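Local coordinates for protein chitinase (Paenibacillus sp. FPU-7, PDB 5GZT) that probably hydrolyses internal beta-1,4 linkages of chitin and chitodextrins, acting as an endochitinase that carries two family 18 glycosidase domains, at residues 2-7 with 21-26; 34-39 with 53-58; 91-96 with 113-118. All blocks are in the same frame, centred on the assembly; numbering follows the deposited sequence.

Interaction 1. Residues 2-7 with 21-26; sequences VHMNDS and VRIVAK
Strand 2-5 runs parallel to strand 21-26, the axes 4.6 Å apart at closest and 17° askew, with V2 paired to I23, H3 to V24, M4 to A25 and N5 to K26. V2 takes part twice: its N gives a straight bond to R22 O (3.0 Å), and its O receives V24 N (2.8 Å). K26 N then binds M4 O (2.8 Å), while the bonds from M4 N to V24 O and from D6 N to K26 O are weak. On the face shared by V2, M4, I23 and A25, the M4 chain runs extended past CG, and chi3 of -174° sets CE against I23 CG2 at 3.5 Å; V2 CG2 rests on V21 CG1. This is the N-terminal edge of a parallel beta-helix, and V2 to N5 also pair in parallel with a strand of another chain, which carries the sheet across the interface. On the other face, H3 CE1 lies 3.7 Å from R22 NH2, ring and guanidinium planes nearly perpendicular; R22 is held by backbone of that other chain and by a salt bridge to E43. K26 bends at chi3 (77°), which brings CE to 3.2 Å from N5 OD1, while K26 CB lies 3.7 Å from N5 ND2. An alanine in place of N5 would remove the amide that K26 CE and CB lie against, and would probably leave the lysine tail free to turn.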
loop_
_atom_site.group_PDB
_atom_site.type_symbol
_atom_site.label_atom_id
_atom_site.label_comp_id
_atom_site.label_asym_id
_atom_site.label_seq_id
_atom_site.Cartn_x
_atom_site.Cartn_y
_atom_site.Cartn_z
ATOM N N VAL B 2 -66.310 35.286 -15.681
ATOM C CA VAL B 2 -65.358 35.989 -16.508
ATOM C C VAL B 2 -64.260 35.040 -16.947
ATOM O O VAL B 2 -63.557 34.439 -16.127
ATOM C CB VAL B 2 -64.764 37.191 -15.748
ATOM C CG1 VAL B 2 -63.875 38.003 -16.675
ATOM C CG2 VAL B 2 -65.875 38.030 -15.098
ATOM N N HIS B 3 -64.125 34.905 -18.258
ATOM C CA HIS B 3 -63.164 34.004 -18.863
ATOM C C HIS B 3 -62.068 34.884 -19.452
ATOM O O HIS B 3 -62.349 35.924 -20.040
ATOM C CB HIS B 3 -63.838 33.120 -19.926
ATOM C CG HIS B 3 -64.978 32.320 -19.396
ATOM N ND1 HIS B 3 -64.873 30.963 -19.153
ATOM C CD2 HIS B 3 -66.234 32.687 -19.026
ATOM C CE1 HIS B 3 -66.027 30.529 -18.666
ATOM N NE2 HIS B 3 -66.866 31.554 -18.565
ATOM N N MET B 4 -60.824 34.472 -19.238
ATOM C CA MET B 4 -59.644 35.195 -19.656
ATOM C C MET B 4 -58.911 34.159 -20.487
ATOM O O MET B 4 -58.110 33.353 -19.970
ATOM C CB MET B 4 -58.836 35.707 -18.441
ATOM C CG MET B 4 -59.540 36.825 -17.653
ATOM S SD MET B 4 -58.671 37.373 -16.149
ATOM C CE MET B 4 -59.818 38.522 -15.375
ATOM N N ASN B 5 -59.276 34.147 -21.773
ATOM C CA ASN B 5 -58.780 33.169 -22.738
ATOM C C ASN B 5 -57.588 33.759 -23.460
ATOM O O ASN B 5 -57.597 34.945 -23.766
ATOM C CB ASN B 5 -59.879 32.787 -23.729
ATOM C CG ASN B 5 -60.911 31.874 -23.114
ATOM O OD1 ASN B 5 -61.298 30.883 -23.717
ATOM N ND2 ASN B 5 -61.347 32.191 -21.906
ATOM N N ASP B 6 -56.567 32.922 -23.686
ATOM C CA ASP B 6 -55.210 33.315 -24.163
ATOM C C ASP B 6 -54.923 34.825 -24.084
ATOM O O ASP B 6 -54.368 35.388 -25.017
ATOM C CB ASP B 6 -54.937 32.776 -25.589
ATOM C CG ASP B 6 -55.614 31.442 -25.855
ATOM O OD1 ASP B 6 -56.862 31.477 -25.882
ATOM O OD2 ASP B 6 -54.938 30.387 -26.027
ATOM N N SER B 7 -55.294 35.451 -22.958
ATOM C CA SER B 7 -55.289 36.917 -22.786
ATOM C C SER B 7 -54.051 37.340 -21.996
ATOM O O SER B 7 -53.218 36.504 -21.611
ATOM C CB SER B 7 -56.536 37.404 -22.016
ATOM O OG SER B 7 -57.562 37.859 -22.862
ATOM N N VAL B 21 -67.864 36.117 -7.963
ATOM C CA VAL B 21 -67.523 36.008 -9.355
ATOM C C VAL B 21 -66.569 34.852 -9.521
ATOM O O VAL B 21 -65.563 34.769 -8.789
ATOM C CB VAL B 21 -66.728 37.244 -9.878
ATOM C CG1 VAL B 21 -66.299 37.035 -11.332
ATOM C CG2 VAL B 21 -67.558 38.496 -9.746
ATOM N N ARG B 22 -66.823 34.003 -10.517
ATOM C CA ARG B 22 -65.812 33.038 -10.958
ATOM C C ARG B 22 -64.948 33.689 -12.052
ATOM O O ARG B 22 -65.475 34.279 -12.982
ATOM C CB ARG B 22 -66.480 31.738 -11.405
ATOM C CG ARG B 22 -65.546 30.616 -11.796
ATOM C CD ARG B 22 -66.340 29.331 -12.003
ATOM N NE ARG B 22 -67.093 29.413 -13.272
ATOM C CZ ARG B 22 -66.681 28.937 -14.451
ATOM N NH1 ARG B 22 -65.514 28.290 -14.581
ATOM N NH2 ARG B 22 -67.447 29.108 -15.515
ATOM N N ILE B 23 -63.625 33.630 -11.905
ATOM C CA ILE B 23 -62.705 34.168 -12.885
ATOM C C ILE B 23 -61.864 33.034 -13.368
ATOM O O ILE B 23 -61.236 32.366 -12.573
ATOM C CB ILE B 23 -61.797 35.303 -12.319
ATOM C CG1 ILE B 23 -62.660 36.442 -11.787
ATOM C CG2 ILE B 23 -60.827 35.812 -13.393
ATOM C CD1 ILE B 23 -61.900 37.593 -11.132
ATOM N N VAL B 24 -61.831 32.830 -14.686
ATOM C CA VAL B 24 -61.157 31.714 -15.240
ATOM C C VAL B 24 -60.039 32.206 -16.135
ATOM O O VAL B 24 -60.152 33.272 -16.716
ATOM C CB VAL B 24 -62.125 30.796 -16.027
ATOM C CG1 VAL B 24 -61.450 29.464 -16.310
ATOM C CG2 VAL B 24 -63.394 30.570 -15.242
ATOM N N ALA B 25 -58.968 31.419 -16.219
ATOM C CA ALA B 25 -57.847 31.693 -17.058
ATOM C C ALA B 25 -57.609 30.453 -17.926
ATOM O O ALA B 25 -57.329 29.323 -17.373
ATOM C CB ALA B 25 -56.616 31.988 -16.197
ATOM N N LYS B 26 -57.700 30.668 -19.266
ATOM C CA LYS B 26 -57.644 29.589 -20.262
ATOM C C LYS B 26 -56.486 29.694 -21.277
ATOM O O LYS B 26 -56.185 30.753 -21.821
ATOM C CB LYS B 26 -58.996 29.471 -20.986
ATOM C CG LYS B 26 -59.377 28.038 -21.355
ATOM C CD LYS B 26 -60.336 27.960 -22.541
ATOM C CE LYS B 26 -59.615 28.179 -23.875
ATOM N NZ LYS B 26 -60.509 27.991 -25.055
#

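Interaction 2. Residues 34-39 with 53-58; sequences VIIAGS and EKVVLK
Successive rungs of the parallel beta-helix stack here, with V34, I35 and I36 paired to V55, V56 and L57, the strand axes 4.7 Å apart and 12° from parallel. Four backbone bonds alternate between the strands: V34 N to K54 O, V56 N to V34 O (3.0 Å), I36 N to V56 O (2.8 Å) and K58 N to I36 O (2.9 Å). The face carrying V34, I36, V55 and L57 is wholly aliphatic. I36 spans it: chi2 of -175° carries CD1 out to 3.7 Å from V55 CG1 and 4.2 Å from L57 CD1, so one methyl meets V55 and L57 of the next rung. On the reverse face, I35 CG2 touches K58 CG (3.5 Å), which chi1 of -73° places beside the backbone N.

V34 and V55 both pack on L42 of strand 40-47, and V34 also meets F52, one of the residues of the sodium site with E44, T50 and S72. Strand 12-14 hydrogen-bonds to the 34-36 side through V12 and V14, its Y13 touching I35, while strand 72-78 follows strand 55-57 in the sheet, with F73 against V55 and D77 against V56.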
loop_
_atom_site.group_PDB
_atom_site.type_symbol
_atom_site.label_atom_id
_atom_site.label_comp_id
_atom_site.label_asym_id
_atom_site.label_seq_id
_atom_site.Cartn_x
_atom_site.Cartn_y
_atom_site.Cartn_z
ATOM N N VAL B 34 -53.690 39.252 -8.216
ATOM C CA VAL B 34 -55.103 39.389 -7.833
ATOM C C VAL B 34 -55.280 39.873 -6.379
ATOM O O VAL B 34 -54.869 39.188 -5.427
ATOM C CB VAL B 34 -55.847 38.027 -7.989
ATOM C CG1 VAL B 34 -57.346 38.207 -7.783
ATOM C CG2 VAL B 34 -55.508 37.345 -9.312
ATOM N N ILE B 35 -55.942 41.003 -6.178
ATOM C CA ILE B 35 -56.141 41.569 -4.864
ATOM C C ILE B 35 -57.583 41.370 -4.580
ATOM O O ILE B 35 -58.430 41.898 -5.314
ATOM C CB ILE B 35 -55.857 43.125 -4.811
ATOM C CG1 ILE B 35 -54.376 43.439 -4.952
ATOM C CG2 ILE B 35 -56.357 43.728 -3.511
ATOM C CD1 ILE B 35 -53.922 43.439 -6.385
ATOM N N ILE B 36 -57.874 40.689 -3.481
ATOM C CA ILE B 36 -59.221 40.267 -3.141
ATOM C C ILE B 36 -59.804 41.081 -2.009
ATOM O O ILE B 36 -59.339 41.021 -0.843
ATOM C CB ILE B 36 -59.300 38.738 -2.839
ATOM C CG1 ILE B 36 -58.768 37.969 -4.054
ATOM C CG2 ILE B 36 -60.715 38.349 -2.500
ATOM C CD1 ILE B 36 -58.885 36.468 -3.977
ATOM N N ALA B 37 -60.862 41.822 -2.367
ATOM C CA ALA B 37 -61.687 42.567 -1.424
ATOM C C ALA B 37 -63.138 42.139 -1.584
ATOM O O ALA B 37 -64.053 42.863 -1.174
ATOM C CB ALA B 37 -61.550 44.074 -1.667
ATOM N N GLY B 38 -63.355 40.982 -2.197
ATOM C CA GLY B 38 -64.671 40.394 -2.181
ATOM C C GLY B 38 -64.676 38.924 -2.519
ATOM O O GLY B 38 -63.640 38.277 -2.559
ATOM N N SER B 39 -65.885 38.429 -2.755
ATOM C CA SER B 39 -66.152 37.050 -3.016
ATOM C C SER B 39 -65.793 36.719 -4.444
ATOM O O SER B 39 -66.095 37.484 -5.389
ATOM C CB SER B 39 -67.598 36.735 -2.703
ATOM O OG SER B 39 -67.807 36.974 -1.322
ATOM N N GLU B 53 -50.744 34.252 -10.492
ATOM C CA GLU B 53 -49.538 34.018 -9.666
ATOM C C GLU B 53 -49.720 34.439 -8.209
ATOM O O GLU B 53 -49.970 33.581 -7.359
ATOM C CB GLU B 53 -48.298 34.610 -10.349
ATOM C CG GLU B 53 -47.844 33.723 -11.512
ATOM C CD GLU B 53 -46.552 34.152 -12.139
ATOM O OE1 GLU B 53 -46.469 35.326 -12.493
ATOM O OE2 GLU B 53 -45.664 33.302 -12.298
ATOM N N LYS B 54 -49.611 35.727 -7.938
ATOM C CA LYS B 54 -49.762 36.248 -6.612
ATOM C C LYS B 54 -51.242 36.596 -6.335
ATOM O O LYS B 54 -51.976 37.158 -7.183
ATOM C CB LYS B 54 -48.801 37.444 -6.376
ATOM C CG LYS B 54 -48.874 38.075 -4.960
ATOM C CD LYS B 54 -47.710 39.027 -4.600
ATOM C CE LYS B 54 -48.087 40.086 -3.536
ATOM N NZ LYS B 54 -48.302 39.583 -2.153
ATOM N N VAL B 55 -51.675 36.254 -5.125
ATOM C CA VAL B 55 -53.001 36.535 -4.668
ATOM C C VAL B 55 -52.913 37.032 -3.234
ATOM O O VAL B 55 -52.183 36.419 -2.428
ATOM C CB VAL B 55 -53.864 35.235 -4.686
ATOM C CG1 VAL B 55 -55.272 35.536 -4.239
ATOM C CG2 VAL B 55 -53.852 34.575 -6.055
ATOM N N VAL B 56 -53.689 38.065 -2.901
ATOM C CA VAL B 56 -53.686 38.656 -1.576
ATOM C C VAL B 56 -55.114 38.879 -1.223
ATOM O O VAL B 56 -55.810 39.502 -2.017
ATOM C CB VAL B 56 -53.022 40.100 -1.520
ATOM C CG1 VAL B 56 -52.933 40.583 -0.063
ATOM C CG2 VAL B 56 -51.669 40.156 -2.194
ATOM N N LEU B 57 -55.545 38.452 -0.030
ATOM C CA LEU B 57 -56.850 38.754 0.526
ATOM C C LEU B 57 -56.602 39.952 1.414
ATOM O O LEU B 57 -55.843 39.829 2.397
ATOM C CB LEU B 57 -57.415 37.569 1.361
ATOM C CG LEU B 57 -57.910 36.392 0.486
ATOM C CD1 LEU B 57 -56.789 35.847 -0.357
ATOM C CD2 LEU B 57 -58.547 35.330 1.348
ATOM N N LYS B 58 -57.161 41.109 1.067
ATOM C CA LYS B 58 -56.805 42.379 1.776
ATOM C C LYS B 58 -57.743 42.674 2.874
ATOM O O LYS B 58 -58.795 41.998 2.998
ATOM C CB LYS B 58 -56.781 43.552 0.829
ATOM C CG LYS B 58 -55.582 43.552 -0.094
ATOM C CD LYS B 58 -54.573 44.599 0.318
ATOM C CE LYS B 58 -53.439 44.589 -0.661
ATOM N NZ LYS B 58 -52.288 45.302 -0.095
#

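Interaction 3. Residues 91-96 with 113-118; sequences GTIERL and VKVTTL
L96 and L118, I93 and V115, T92 and K114, and R95 and T117 are the parallel pairs of this contact, which two short strands on each side make around a corner at E94 and T116. The backbone bonds follow the chain around that corner. K114 N binds G91 O (3.0 Å), I93 N binds K114 O, and T116 N reaches I93 O (2.9 Å); T117 N donates to E94 O (3.0 Å, 142° at the hydrogen), and L96 N closes the series on T117 O (2.8 Å). Both segments turn in step, so the ladder carries on into the second face.

Apolar contacts gather on the side of I93, L96, V115 and L118. The two leucines lie side by side and point the same way, L96 CG 3.6 Å from L118 CD1; both have CG anti to the backbone N (chi1 172°). L96 CB meets V115 CG1 at 3.7 Å, tying the residues on either side of the corner together.

The polar residues line the other side. R95 NH1 makes a salt bridge with E94 OE1 (3.1 Å), its hydrogen bond weak at 134°, and R95 NH2 one with D75 of strand 72-78. R95 CG passes T117 CB, and T116 CB lies 3.5 Å from E94 O. T92 OG1 hydrogen-bonds to S72 OG of the sodium site.

Strand 72-78 flanks the 92-98 side, with V76 against I93 and L96, and strand 131-137 flanks the other, with V132 against L118. L86 and V88 of strand 85-89 and I107 and L109 of strand 106-109 meet the apolar side from inside the beta-helix.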
loop_
_atom_site.group_PDB
_atom_site.type_symbol
_atom_site.label_atom_id
_atom_site.label_comp_id
_atom_site.label_asym_id
_atom_site.label_seq_id
_atom_site.Cartn_x
_atom_site.Cartn_y
_atom_site.Cartn_z
ATOM N N GLY B 91 -54.974 22.147 -6.995
ATOM C CA GLY B 91 -53.749 22.687 -7.555
ATOM C C GLY B 91 -52.712 22.880 -6.463
ATOM O O GLY B 91 -52.640 22.067 -5.529
ATOM N N THR B 92 -51.917 23.943 -6.612
ATOM C CA THR B 92 -50.660 24.109 -5.868
ATOM C C THR B 92 -50.482 25.572 -5.459
ATOM O O THR B 92 -50.979 26.473 -6.099
ATOM C CB THR B 92 -49.432 23.703 -6.690
ATOM O OG1 THR B 92 -49.453 24.452 -7.923
ATOM C CG2 THR B 92 -49.368 22.198 -6.906
ATOM N N ILE B 93 -49.811 25.776 -4.326
ATOM C CA ILE B 93 -49.457 27.117 -3.823
ATOM C C ILE B 93 -48.033 26.976 -3.320
ATOM O O ILE B 93 -47.717 26.088 -2.514
ATOM C CB ILE B 93 -50.352 27.654 -2.701
ATOM C CG1 ILE B 93 -51.791 27.914 -3.162
ATOM C CG2 ILE B 93 -49.813 28.980 -2.220
ATOM C CD1 ILE B 93 -52.786 28.077 -2.009
ATOM N N GLU B 94 -47.145 27.817 -3.815
ATOM C CA GLU B 94 -45.713 27.762 -3.311
ATOM C C GLU B 94 -45.619 28.217 -1.863
ATOM O O GLU B 94 -45.061 27.550 -1.021
ATOM C CB GLU B 94 -44.769 28.604 -4.186
ATOM C CG GLU B 94 -44.249 27.908 -5.449
ATOM C CD GLU B 94 -43.732 28.886 -6.548
ATOM O OE1 GLU B 94 -43.457 30.079 -6.283
ATOM O OE2 GLU B 94 -43.609 28.442 -7.706
ATOM N N ARG B 95 -46.180 29.350 -1.575
ATOM C CA ARG B 95 -46.052 29.893 -0.242
ATOM C C ARG B 95 -47.383 30.507 0.130
ATOM O O ARG B 95 -47.874 31.446 -0.493
ATOM C CB ARG B 95 -44.848 30.876 -0.146
ATOM C CG ARG B 95 -43.462 30.221 -0.386
ATOM C CD ARG B 95 -42.292 31.188 -0.756
ATOM N NE ARG B 95 -42.701 32.110 -1.821
ATOM C CZ ARG B 95 -42.587 31.888 -3.145
ATOM N NH1 ARG B 95 -42.037 30.807 -3.648
ATOM N NH2 ARG B 95 -43.051 32.769 -3.970
ATOM N N LEU B 96 -47.967 29.958 1.169
ATOM C CA LEU B 96 -49.229 30.500 1.627
ATOM C C LEU B 96 -48.909 31.073 2.971
ATOM O O LEU B 96 -48.329 30.367 3.815
ATOM C CB LEU B 96 -50.262 29.373 1.753
ATOM C CG LEU B 96 -51.636 29.584 2.381
ATOM C CD1 LEU B 96 -52.380 30.808 1.979
ATOM C CD2 LEU B 96 -52.511 28.354 2.039
ATOM N N VAL B 113 -54.774 19.115 -3.156
ATOM C CA VAL B 113 -54.032 20.362 -3.116
ATOM C C VAL B 113 -52.692 20.134 -2.475
ATOM O O VAL B 113 -52.601 19.286 -1.642
ATOM C CB VAL B 113 -54.843 21.469 -2.394
ATOM C CG1 VAL B 113 -54.017 22.701 -2.122
ATOM C CG2 VAL B 113 -56.050 21.821 -3.240
ATOM N N LYS B 114 -51.645 20.805 -2.965
ATOM C CA LYS B 114 -50.327 20.799 -2.310
ATOM C C LYS B 114 -49.816 22.251 -2.065
ATOM O O LYS B 114 -49.596 23.041 -3.052
ATOM C CB LYS B 114 -49.334 19.987 -3.131
ATOM C CG LYS B 114 -49.751 18.526 -3.307
ATOM C CD LYS B 114 -48.660 17.749 -4.049
ATOM C CE LYS B 114 -48.737 17.991 -5.543
ATOM N NZ LYS B 114 -47.377 18.233 -6.100
ATOM N N VAL B 115 -49.665 22.605 -0.767
ATOM C CA VAL B 115 -49.045 23.856 -0.384
ATOM C C VAL B 115 -47.597 23.485 -0.017
ATOM O O VAL B 115 -47.358 22.621 0.852
ATOM C CB VAL B 115 -49.829 24.508 0.750
ATOM C CG1 VAL B 115 -49.197 25.857 1.141
ATOM C CG2 VAL B 115 -51.300 24.738 0.319
ATOM N N THR B 116 -46.603 24.009 -0.754
ATOM C CA THR B 116 -45.210 23.606 -0.413
ATOM C C THR B 116 -44.772 24.180 0.986
ATOM O O THR B 116 -44.159 23.476 1.807
ATOM C CB THR B 116 -44.228 24.173 -1.449
ATOM O OG1 THR B 116 -44.614 23.738 -2.732
ATOM C CG2 THR B 116 -42.765 23.715 -1.169
ATOM N N THR B 117 -45.047 25.470 1.181
ATOM C CA THR B 117 -44.757 26.193 2.442
ATOM C C THR B 117 -45.947 26.955 2.957
ATOM O O THR B 117 -46.536 27.795 2.261
ATOM C CB THR B 117 -43.511 27.112 2.261
ATOM O OG1 THR B 117 -42.446 26.255 1.860
ATOM C CG2 THR B 117 -43.114 27.798 3.599
ATOM N N LEU B 118 -46.335 26.632 4.187
ATOM C CA LEU B 118 -47.403 27.353 4.836
ATOM C C LEU B 118 -46.798 28.076 6.082
ATOM O O LEU B 118 -46.274 27.414 6.979
ATOM C CB LEU B 118 -48.550 26.403 5.264
ATOM C CG LEU B 118 -49.633 27.013 6.102
ATOM C CD1 LEU B 118 -50.530 28.025 5.407
ATOM C CD2 LEU B 118 -50.475 25.968 6.788
#

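All three contacts join parallel strands of one beta-helix, met in sequence along the chain. Interaction 1 lies at its N-terminal edge in one sheet, whereas interactions 2 and 3 both reach another, their centres about 16 Å apart and no atoms touching. Interactions 1 and 2 are mostly buried, interaction 3 only partly, with E94, R95, K114 and T116 exposed. The chemistry follows: an aliphatic row in interaction 2, leucine, isoleucine and valine inside with polar residues outside in interaction 3, and in interaction 1 a mixed, charged outer face that also serves another chain. Only interaction 3 carries its ladder round a corner of the chain.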